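Local structure of chlamydomonas reinhardtii THB1 (Chlamydomonas reinhardtii, 6CII) at residues A[9-14]-A[18-23]; A[25-30]-A[51-56]; A[99-104]-A[113-118]. The protein binds one heme per chain and, here with cyanide on the iron, probably serves in oxygen binding as a group I truncated hemoglobin. One frame throughout, in Å; residues are numbered along the deposited sequence. Where two conformers were deposited one is given.

Helix 16-33 ties the first two contacts together: its start forms interaction 1 with the short helix 10-13, and its second half forms interaction 2 with helix 46-60. Their centres lie about 12 Å apart, and they meet where Val20 CG1 packs against Val54 CG1. Interaction 3, between helices 87-103 and 108-126, is joined to interaction 1 by the salt bridge from Arg13 NH2 to Glu113 OE1 at 3.1 Å, and to interaction 2 by Val26 and Arg30, which rest on Thr100. Only interaction 2 touches heme and cyanide. The heme is about 11 Å from the side chain of Val20 in interaction 1 and about 7 Å from that of Met115 in interaction 3.

Interaction 1: A[9-14]-A[18-23]; sequences SLYSRM and AAVEKA
Across the turn the nearest CA atoms are those of Tyr11 and Val20, 7.8 Å apart, and of Met14 and Ala19, 6.7 Å apart, where the chain passes from the short helix 10-13 into the long helix 16-33. The main side-chain meeting is one methyl against one ring: CG2 of Val20 sits 3.6 Å from CE2 of Tyr11 and almost as near CD2, approaching the ring obliquely while the two side chains cross at about a right angle. Tyr11 holds CG anti to the backbone N (chi1 177°), which swings the ring out from the single turn of helix 10-13 to reach that methyl. Next to the turn the contact is tighter, the methyl CB of Ala19 lying 3.3 Å from the carbonyl O of Met14. The first helix is capped at its start by Ser9, whose OG accepts from Ser12 N at 3.0 Å, a nearly straight bond of 166°. Thr58 of helix 46-60 touches the side chains of both Tyr11 and Val20. The arrangement is the corner between the short first helix (A) and helix B of the truncated, 2-on-2 globin fold.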
loop_
_atom_site.group_PDB
_atom_site.type_symbol
_atom_site.label_atom_id
_atom_site.label_comp_id
_atom_site.label_asym_id
_atom_site.label_seq_id
_atom_site.Cartn_x
_atom_site.Cartn_y
_atom_site.Cartn_z
ATOM N N SER A 9 15.968 5.408 -7.443
ATOM C CA SER A 9 14.647 4.804 -7.399
ATOM C C SER A 9 13.644 5.772 -6.806
ATOM O O SER A 9 13.989 6.729 -6.103
ATOM C CB SER A 9 14.642 3.537 -6.543
ATOM O OG SER A 9 14.938 3.859 -5.189
ATOM N N LEU A 10 12.372 5.501 -7.101
ATOM C CA LEU A 10 11.292 6.283 -6.508
ATOM C C LEU A 10 11.367 6.217 -4.997
ATOM O O LEU A 10 11.269 7.233 -4.313
ATOM C CB LEU A 10 9.949 5.759 -6.995
ATOM C CG LEU A 10 8.733 6.335 -6.265
ATOM C CD1 LEU A 10 8.601 7.843 -6.538
ATOM C CD2 LEU A 10 7.451 5.574 -6.659
ATOM N N TYR A 11 11.553 5.008 -4.468
ATOM C CA TYR A 11 11.759 4.801 -3.040
ATOM C C TYR A 11 12.810 5.736 -2.469
ATOM O O TYR A 11 12.555 6.443 -1.495
ATOM C CB TYR A 11 12.179 3.356 -2.835
ATOM C CG TYR A 11 12.507 2.956 -1.419
ATOM C CD1 TYR A 11 13.844 2.821 -1.011
ATOM C CD2 TYR A 11 11.502 2.650 -0.516
ATOM C CE1 TYR A 11 14.145 2.398 0.279
ATOM C CE2 TYR A 11 11.795 2.222 0.780
ATOM C CZ TYR A 11 13.121 2.110 1.162
ATOM O OH TYR A 11 13.452 1.652 2.420
ATOM N N SER A 12 14.016 5.743 -3.056
ATOM C CA SER A 12 15.061 6.605 -2.520
ATOM C C SER A 12 14.694 8.073 -2.652
ATOM O O SER A 12 14.921 8.859 -1.718
ATOM C CB SER A 12 16.389 6.308 -3.208
ATOM O OG SER A 12 16.734 4.980 -2.904
ATOM N N ARG A 13 14.108 8.457 -3.791
ATOM C CA ARG A 13 13.803 9.864 -4.044
ATOM C C ARG A 13 12.721 10.386 -3.114
ATOM O O ARG A 13 12.706 11.576 -2.776
ATOM C CB ARG A 13 13.407 10.033 -5.500
ATOM C CG ARG A 13 14.609 9.857 -6.469
ATOM C CD ARG A 13 14.242 10.000 -7.955
ATOM N NE ARG A 13 13.514 8.850 -8.488
ATOM C CZ ARG A 13 12.251 8.907 -8.915
ATOM N NH1 ARG A 13 11.605 10.060 -8.891
ATOM N NH2 ARG A 13 11.643 7.832 -9.390
ATOM N N MET A 14 11.812 9.517 -2.687
ATOM C CA MET A 14 10.772 9.994 -1.791
ATOM C C MET A 14 11.226 10.028 -0.336
ATOM O O MET A 14 10.449 10.456 0.524
ATOM C CB MET A 14 9.498 9.142 -1.960
ATOM C CG MET A 14 9.601 7.692 -1.523
ATOM S SD MET A 14 8.213 6.667 -2.128
ATOM C CE MET A 14 6.854 7.847 -2.017
ATOM N N ALA A 18 12.460 5.817 6.080
ATOM C CA ALA A 18 11.707 6.648 7.021
ATOM C C ALA A 18 10.383 7.106 6.417
ATOM O O ALA A 18 9.347 7.104 7.095
ATOM C CB ALA A 18 12.527 7.862 7.431
ATOM N N ALA A 19 10.413 7.512 5.148
ATOM C CA ALA A 19 9.212 8.006 4.467
ATOM C C ALA A 19 8.180 6.894 4.280
ATOM O O ALA A 19 6.978 7.097 4.525
ATOM C CB ALA A 19 9.588 8.611 3.109
ATOM N N VAL A 20 8.619 5.714 3.805
ATOM C CA VAL A 20 7.658 4.641 3.574
ATOM C C VAL A 20 7.075 4.146 4.894
ATOM O O VAL A 20 5.868 3.921 5.005
ATOM C CB VAL A 20 8.286 3.491 2.765
ATOM C CG1 VAL A 20 7.285 2.319 2.623
ATOM C CG2 VAL A 20 8.688 4.003 1.386
ATOM N N GLU A 21 7.914 3.985 5.921
ATOM C CA GLU A 21 7.390 3.517 7.196
ATOM C C GLU A 21 6.372 4.497 7.771
ATOM O O GLU A 21 5.314 4.073 8.247
ATOM C CB GLU A 21 8.533 3.254 8.169
ATOM C CG GLU A 21 9.415 2.093 7.684
ATOM C CD GLU A 21 10.276 1.481 8.768
ATOM O OE1 GLU A 21 10.648 2.200 9.718
ATOM O OE2 GLU A 21 10.582 0.275 8.659
ATOM N N LYS A 22 6.658 5.804 7.715
ATOM C CA LYS A 22 5.698 6.795 8.187
ATOM C C LYS A 22 4.415 6.741 7.365
ATOM O O LYS A 22 3.310 6.773 7.923
ATOM C CB LYS A 22 6.320 8.197 8.133
ATOM C CG LYS A 22 5.379 9.331 8.550
ATOM C CD LYS A 22 5.006 9.225 10.006
ATOM C CE LYS A 22 4.386 10.543 10.496
ATOM N NZ LYS A 22 3.984 10.401 11.917
ATOM N N ALA A 23 4.538 6.644 6.040
ATOM C CA ALA A 23 3.337 6.630 5.212
ATOM C C ALA A 23 2.472 5.426 5.544
ATOM O O ALA A 23 1.257 5.556 5.689
ATOM C CB ALA A 23 3.708 6.634 3.728
#

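Interaction 2: A[25-30]-A[51-56]; sequences DVFYER and RKQVAF. With HEM (protoporphyrin IX containing Fe), chain B; CYN (cyanide ion), chain C.
The Tyr28 ring has CD2 of Phe27 over the centre of one face, 3.8 Å above the plane, while at its edge, close to the ring plane, lie CB of Gln53 and the nitrogen of the cyanide. The amide of Gln53 is turned only 24° from the Tyr28 ring but stands nearly upright to that of Phe27, whose CE2 it approaches obliquely. Gln53 keeps CG anti to its N and then bends at chi2 (64°), which brings the amide in between the tyrosine hydroxyl and the porphyrin. From there NE2 donates to Tyr28 OH at 3.1 Å, with the hydroxyl tilted 15° out of the amide plane, and also lies 3.4 Å from CHB of the heme. Tyr28 OH in turn donates to the cyanide N at 2.6 Å, and Gln49 gives the hydroxyl a further hydrogen bond. Lys52 reaches along the heme rim with an extended chain, its NZ bonding to propionate O2A at 2.9 Å, while Phe56 CE2 packs on the heme methyl CMB. A leucine in place of Gln53 would probably leave Tyr28 OH without one of its two amide donors, and so freer to turn from the cyanide. The cyanide, bound through C to the iron, is hydrogen-bonded at N by Tyr28, with Gln53 and Gln49 as second-shell donors, and Lys52, a heme ligand in another structure, here engages a propionate instead.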
loop_
_atom_site.group_PDB
_atom_site.type_symbol
_atom_site.label_atom_id
_atom_site.label_comp_id
_atom_site.label_asym_id
_atom_site.label_seq_id
_atom_site.Cartn_x
_atom_site.Cartn_y
_atom_site.Cartn_z
ATOM N N ASP A 25 2.361 3.811 8.370
ATOM C CA ASP A 25 1.776 3.983 9.691
ATOM C C ASP A 25 0.525 4.866 9.625
ATOM O O ASP A 25 -0.521 4.519 10.195
ATOM C CB ASP A 25 2.840 4.557 10.626
ATOM C CG ASP A 25 2.475 4.440 12.075
ATOM O OD1 ASP A 25 1.856 3.434 12.474
ATOM O OD2 ASP A 25 2.828 5.361 12.834
ATOM N N VAL A 26 0.615 6.002 8.921
ATOM C CA VAL A 26 -0.520 6.930 8.811
ATOM C C VAL A 26 -1.659 6.282 8.038
ATOM O O VAL A 26 -2.830 6.371 8.411
ATOM C CB VAL A 26 -0.086 8.245 8.125
ATOM C CG1 VAL A 26 -1.343 9.112 7.809
ATOM C CG2 VAL A 26 0.902 9.010 8.992
ATOM N N PHE A 27 -1.309 5.654 6.916
ATOM C CA PHE A 27 -2.241 4.918 6.071
ATOM C C PHE A 27 -3.103 3.959 6.884
ATOM O O PHE A 27 -4.334 3.997 6.797
ATOM C CB PHE A 27 -1.364 4.225 5.024
ATOM C CG PHE A 27 -2.025 3.215 4.155
ATOM C CD1 PHE A 27 -2.838 3.594 3.094
ATOM C CD2 PHE A 27 -1.679 1.881 4.297
ATOM C CE1 PHE A 27 -3.347 2.664 2.221
ATOM C CE2 PHE A 27 -2.199 0.917 3.446
ATOM C CZ PHE A 27 -3.035 1.304 2.386
ATOM N N TYR A 28 -2.482 3.170 7.778
ATOM C CA TYR A 28 -3.291 2.241 8.544
ATOM C C TYR A 28 -4.028 2.909 9.703
ATOM O O TYR A 28 -5.037 2.370 10.150
ATOM C CB TYR A 28 -2.443 1.066 9.058
ATOM C CG TYR A 28 -2.270 0.036 7.947
ATOM C CD1 TYR A 28 -3.385 -0.538 7.332
ATOM C CD2 TYR A 28 -1.027 -0.318 7.508
ATOM C CE1 TYR A 28 -3.242 -1.443 6.302
ATOM C CE2 TYR A 28 -0.871 -1.242 6.487
ATOM C CZ TYR A 28 -1.978 -1.788 5.898
ATOM O OH TYR A 28 -1.776 -2.655 4.881
ATOM N N GLU A 29 -3.539 4.038 10.242
ATOM C CA GLU A 29 -4.370 4.759 11.210
ATOM C C GLU A 29 -5.650 5.278 10.562
ATOM O O GLU A 29 -6.725 5.221 11.180
ATOM C CB GLU A 29 -3.587 5.902 11.875
ATOM C CG GLU A 29 -2.441 5.391 12.790
ATOM C CD GLU A 29 -2.885 4.495 13.979
ATOM O OE1 GLU A 29 -4.081 4.356 14.248
ATOM O OE2 GLU A 29 -2.013 3.901 14.641
ATOM N N ARG A 30 -5.565 5.765 9.313
ATOM C CA ARG A 30 -6.769 6.180 8.588
ATOM C C ARG A 30 -7.652 4.983 8.267
ATOM O O ARG A 30 -8.878 5.075 8.321
ATOM C CB ARG A 30 -6.394 6.894 7.280
ATOM C CG ARG A 30 -5.553 8.134 7.457
ATOM C CD ARG A 30 -5.086 8.669 6.102
ATOM N NE ARG A 30 -6.205 8.996 5.212
ATOM C CZ ARG A 30 -6.581 10.219 4.859
ATOM N NH1 ARG A 30 -5.936 11.288 5.312
ATOM N NH2 ARG A 30 -7.613 10.374 4.033
ATOM N N ARG A 51 4.380 -4.141 8.817
ATOM C CA ARG A 51 5.661 -4.615 8.303
ATOM C C ARG A 51 5.504 -5.206 6.904
ATOM O O ARG A 51 6.349 -4.978 6.032
ATOM C CB ARG A 51 6.281 -5.642 9.262
ATOM C CG ARG A 51 7.441 -6.400 8.638
ATOM C CD ARG A 51 8.144 -7.309 9.636
ATOM N NE ARG A 51 8.859 -6.537 10.649
ATOM C CZ ARG A 51 10.050 -5.975 10.456
ATOM N NH1 ARG A 51 10.658 -6.095 9.286
ATOM N NH2 ARG A 51 10.630 -5.292 11.434
ATOM N N LYS A 52 4.428 -5.966 6.667
ATOM C CA LYS A 52 4.240 -6.542 5.344
ATOM C C LYS A 52 4.017 -5.462 4.306
ATOM O O LYS A 52 4.543 -5.548 3.189
ATOM C CB LYS A 52 3.061 -7.504 5.353
ATOM C CG LYS A 52 3.356 -8.779 6.118
ATOM C CD LYS A 52 2.056 -9.549 6.206
ATOM C CE LYS A 52 2.212 -10.972 6.657
ATOM N NZ LYS A 52 0.832 -11.550 6.688
ATOM N N GLN A 53 3.247 -4.431 4.659
ATOM C CA GLN A 53 2.975 -3.388 3.680
ATOM C C GLN A 53 4.227 -2.577 3.385
ATOM O O GLN A 53 4.468 -2.211 2.232
ATOM C CB GLN A 53 1.826 -2.487 4.180
ATOM C CG GLN A 53 1.317 -1.503 3.112
ATOM C CD GLN A 53 0.698 -2.218 1.915
ATOM O OE1 GLN A 53 1.331 -2.446 0.881
ATOM N NE2 GLN A 53 -0.560 -2.554 2.052
ATOM N N VAL A 54 5.033 -2.282 4.407
ATOM C CA VAL A 54 6.297 -1.608 4.152
ATOM C C VAL A 54 7.131 -2.428 3.173
ATOM O O VAL A 54 7.688 -1.883 2.214
ATOM C CB VAL A 54 7.063 -1.339 5.458
ATOM C CG1 VAL A 54 8.469 -0.819 5.130
ATOM C CG2 VAL A 54 6.309 -0.312 6.297
ATOM N N ALA A 55 7.202 -3.754 3.383
ATOM C CA ALA A 55 8.041 -4.584 2.516
ATOM C C ALA A 55 7.539 -4.558 1.082
ATOM O O ALA A 55 8.335 -4.450 0.129
ATOM C CB ALA A 55 8.096 -6.026 3.054
ATOM N N PHE A 56 6.217 -4.604 0.908
ATOM C CA PHE A 56 5.658 -4.594 -0.436
ATOM C C PHE A 56 5.898 -3.262 -1.114
ATOM O O PHE A 56 6.349 -3.207 -2.264
ATOM C CB PHE A 56 4.162 -4.889 -0.424
ATOM C CG PHE A 56 3.570 -4.841 -1.800
ATOM C CD1 PHE A 56 3.803 -5.867 -2.694
ATOM C CD2 PHE A 56 2.838 -3.738 -2.225
ATOM C CE1 PHE A 56 3.293 -5.808 -4.001
ATOM C CE2 PHE A 56 2.337 -3.679 -3.526
ATOM C CZ PHE A 56 2.567 -4.713 -4.396
HETATM C CHA HEM B . -2.947 -8.188 3.078
HETATM C CHB HEM B . -1.145 -5.056 -0.220
HETATM C CHC HEM B . -5.732 -3.507 -1.171
HETATM C CHD HEM B . -7.303 -5.961 2.825
HETATM C C1A HEM B . -2.113 -7.484 2.242
HETATM C C2A HEM B . -0.682 -7.663 2.183
HETATM C C3A HEM B . -0.196 -6.801 1.292
HETATM C C4A HEM B . -1.269 -6.025 0.747
HETATM C CMA HEM B . 1.271 -6.586 0.859
HETATM C CAA HEM B . 0.073 -8.714 3.030
HETATM C CBA HEM B . 0.025 -10.041 2.258
HETATM C CGA HEM B . 0.915 -11.050 2.923
HETATM O O1A HEM B . 2.118 -11.082 2.570
HETATM O O2A HEM B . 0.426 -11.794 3.811
HETATM C C1B HEM B . -2.244 -4.374 -0.719
HETATM C C2B HEM B . -2.157 -3.307 -1.674
HETATM C C3B HEM B . -3.385 -2.865 -1.946
HETATM C C4B HEM B . -4.339 -3.636 -1.166
HETATM C CMB HEM B . -0.832 -2.791 -2.274
HETATM C CAB HEM B . -3.659 -1.723 -2.943
HETATM C CBB HEM B . -4.743 -0.959 -2.876
HETATM C C1C HEM B . -6.515 -4.047 -0.164
HETATM C C2C HEM B . -7.943 -3.846 0.001
HETATM C C3C HEM B . -8.354 -4.531 1.087
HETATM C C4C HEM B . -7.209 -5.172 1.688
HETATM C CMC HEM B . -8.785 -3.006 -0.991
HETATM C CAC HEM B . -9.772 -4.644 1.714
HETATM C CBC HEM B . -10.481 -3.535 1.853
HETATM C C1D HEM B . -6.207 -6.719 3.223
HETATM C C2D HEM B . -6.233 -7.559 4.383
HETATM C C3D HEM B . -5.043 -8.193 4.480
HETATM C C4D HEM B . -4.229 -7.779 3.370
HETATM C CMD HEM B . -7.437 -7.671 5.347
HETATM C CAD HEM B . -4.639 -9.184 5.586
HETATM C CBD HEM B . -5.288 -10.541 5.309
HETATM C CGD HEM B . -4.916 -11.510 6.413
HETATM O O1D HEM B . -5.836 -12.160 6.971
HETATM O O2D HEM B . -3.704 -11.633 6.724
HETATM N NA HEM B . -2.422 -6.478 1.340
HETATM N NB HEM B . -3.602 -4.545 -0.414
HETATM N NC HEM B . -6.103 -4.899 0.872
HETATM N ND HEM B . -4.956 -6.869 2.620
HETATM FE FE HEM B . -4.248 -5.721 1.116
HETATM C C CYN C . -3.974 -4.138 2.356
HETATM N N CYN C . -3.605 -3.429 3.169
#

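Interaction 3: A[99-104]-A[113-118]; sequences STLQEL and EAMAIV
Leu101 carries this contact for helix 87-103, meeting Ala114 and Met115 of helix 108-126 with a single methyl. Walking along 99-104, Ser99 comes first and faces Arg30 of helix 16-33. Thr100 follows, turned to the same helix: it touches Val26 and Arg30, and its OG1 hydrogen-bonds back to the carbonyl O of His96. Leu101, one residue on, turns toward helix 108-126. Its CG lies anti to the carbonyl carbon (chi1 -67°), and with chi2 extended at 178° CD1 is carried out to the far helix. There CD1 lies 4.0 Å from CB of Ala114 and 4.1 Å from SD of Met115. The CA atoms of Leu101 and Ala114 are 9.1 Å apart, a separation bridged by the leucine chain and the alanine methyl. Met115 reaches the same methyl from a chain bent at both chi2 and chi3, the side chains crossing at a slant with the sulfur as the touching atom. Met115 also touches Ala94, Leu97 and Asp98. At the end, Leu104 turns back to Lys22 of helix 16-33. Two successive helices linked by a short loop, packed here through a leucine methyl on alanine and methionine, make up the G-H hairpin of the 2-on-2 globin fold.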
loop_
_atom_site.group_PDB
_atom_site.type_symbol
_atom_site.label_atom_id
_atom_site.label_comp_id
_atom_site.label_asym_id
_atom_site.label_seq_id
_atom_site.Cartn_x
_atom_site.Cartn_y
_atom_site.Cartn_z
ATOM N N SER A 99 -3.815 10.581 -0.090
ATOM C CA SER A 99 -3.957 11.637 0.917
ATOM C C SER A 99 -2.829 11.600 1.937
ATOM O O SER A 99 -2.367 12.649 2.401
ATOM C CB SER A 99 -5.306 11.497 1.624
ATOM O OG SER A 99 -6.364 11.862 0.743
ATOM N N THR A 100 -2.391 10.392 2.323
ATOM C CA THR A 100 -1.262 10.266 3.241
ATOM C C THR A 100 0.002 10.858 2.644
ATOM O O THR A 100 0.744 11.591 3.317
ATOM C CB THR A 100 -1.033 8.795 3.575
ATOM O OG1 THR A 100 -2.155 8.286 4.307
ATOM C CG2 THR A 100 0.268 8.612 4.351
ATOM N N LEU A 101 0.297 10.498 1.388
ATOM C CA LEU A 101 1.517 11.000 0.766
ATOM C C LEU A 101 1.459 12.513 0.622
ATOM O O LEU A 101 2.469 13.203 0.810
ATOM C CB LEU A 101 1.705 10.328 -0.585
ATOM C CG LEU A 101 2.005 8.834 -0.523
ATOM C CD1 LEU A 101 2.120 8.295 -1.966
ATOM C CD2 LEU A 101 3.256 8.534 0.287
ATOM N N GLN A 102 0.267 13.040 0.338
ATOM C CA GLN A 102 0.090 14.482 0.231
ATOM C C GLN A 102 0.373 15.159 1.562
ATOM O O GLN A 102 1.110 16.148 1.632
ATOM C CB GLN A 102 -1.335 14.785 -0.241
ATOM C CG GLN A 102 -1.659 16.269 -0.298
ATOM C CD GLN A 102 -0.846 17.024 -1.339
ATOM O OE1 GLN A 102 -0.366 16.446 -2.320
ATOM N NE2 GLN A 102 -0.686 18.327 -1.127
ATOM N N GLU A 103 -0.191 14.615 2.638
ATOM C CA GLU A 103 -0.007 15.218 3.955
ATOM C C GLU A 103 1.447 15.194 4.379
ATOM O O GLU A 103 1.920 16.129 5.046
ATOM C CB GLU A 103 -0.844 14.485 4.997
ATOM C CG GLU A 103 -1.045 15.328 6.228
ATOM C CD GLU A 103 -1.642 14.537 7.348
ATOM O OE1 GLU A 103 -1.593 13.300 7.251
ATOM O OE2 GLU A 103 -2.159 15.150 8.303
ATOM N N LEU A 104 2.172 14.155 3.995
ATOM C CA LEU A 104 3.566 14.037 4.365
ATOM C C LEU A 104 4.483 14.856 3.476
ATOM O O LEU A 104 5.699 14.832 3.685
ATOM C CB LEU A 104 3.961 12.563 4.355
ATOM C CG LEU A 104 3.149 11.787 5.411
ATOM C CD1 LEU A 104 3.485 10.296 5.388
ATOM C CD2 LEU A 104 3.318 12.390 6.825
ATOM N N GLU A 113 3.808 9.126 -9.436
ATOM C CA GLU A 113 4.480 7.881 -9.784
ATOM C C GLU A 113 4.073 6.771 -8.823
ATOM O O GLU A 113 3.731 5.656 -9.240
ATOM C CB GLU A 113 5.994 8.071 -9.761
ATOM C CG GLU A 113 6.685 6.811 -10.274
ATOM C CD GLU A 113 8.180 6.972 -10.493
ATOM O OE1 GLU A 113 8.696 8.096 -10.337
ATOM O OE2 GLU A 113 8.823 5.954 -10.830
ATOM N N ALA A 114 4.140 7.061 -7.521
ATOM C CA ALA A 114 3.791 6.060 -6.520
ATOM C C ALA A 114 2.364 5.589 -6.718
ATOM O O ALA A 114 2.075 4.384 -6.670
ATOM C CB ALA A 114 3.988 6.646 -5.113
ATOM N N MET A 115 1.457 6.521 -6.983
ATOM C CA MET A 115 0.065 6.114 -7.064
ATOM C C MET A 115 -0.212 5.366 -8.357
ATOM O O MET A 115 -1.099 4.508 -8.392
ATOM C CB MET A 115 -0.846 7.333 -6.915
ATOM C CG MET A 115 -0.821 7.954 -5.526
ATOM S SD MET A 115 -1.020 6.820 -4.121
ATOM C CE MET A 115 -2.544 5.981 -4.612
ATOM N N ALA A 116 0.546 5.643 -9.422
ATOM C CA ALA A 116 0.389 4.830 -10.628
ATOM C C ALA A 116 0.884 3.412 -10.405
ATOM O O ALA A 116 0.315 2.455 -10.945
ATOM C CB ALA A 116 1.132 5.479 -11.785
ATOM N N ILE A 117 1.961 3.265 -9.639
ATOM C CA ILE A 117 2.444 1.938 -9.277
ATOM C C ILE A 117 1.404 1.201 -8.436
ATOM O O ILE A 117 1.120 0.018 -8.673
ATOM C CB ILE A 117 3.798 2.042 -8.553
ATOM C CG1 ILE A 117 4.883 2.523 -9.501
ATOM C CG2 ILE A 117 4.169 0.690 -7.944
ATOM C CD1 ILE A 117 6.155 2.915 -8.804
ATOM N N VAL A 118 0.804 1.884 -7.459
ATOM C CA VAL A 118 -0.293 1.254 -6.728
ATOM C C VAL A 118 -1.432 0.883 -7.673
ATOM O O VAL A 118 -2.046 -0.182 -7.542
ATOM C CB VAL A 118 -0.769 2.168 -5.590
ATOM C CG1 VAL A 118 -2.028 1.575 -4.926
ATOM C CG2 VAL A 118 0.344 2.343 -4.604
#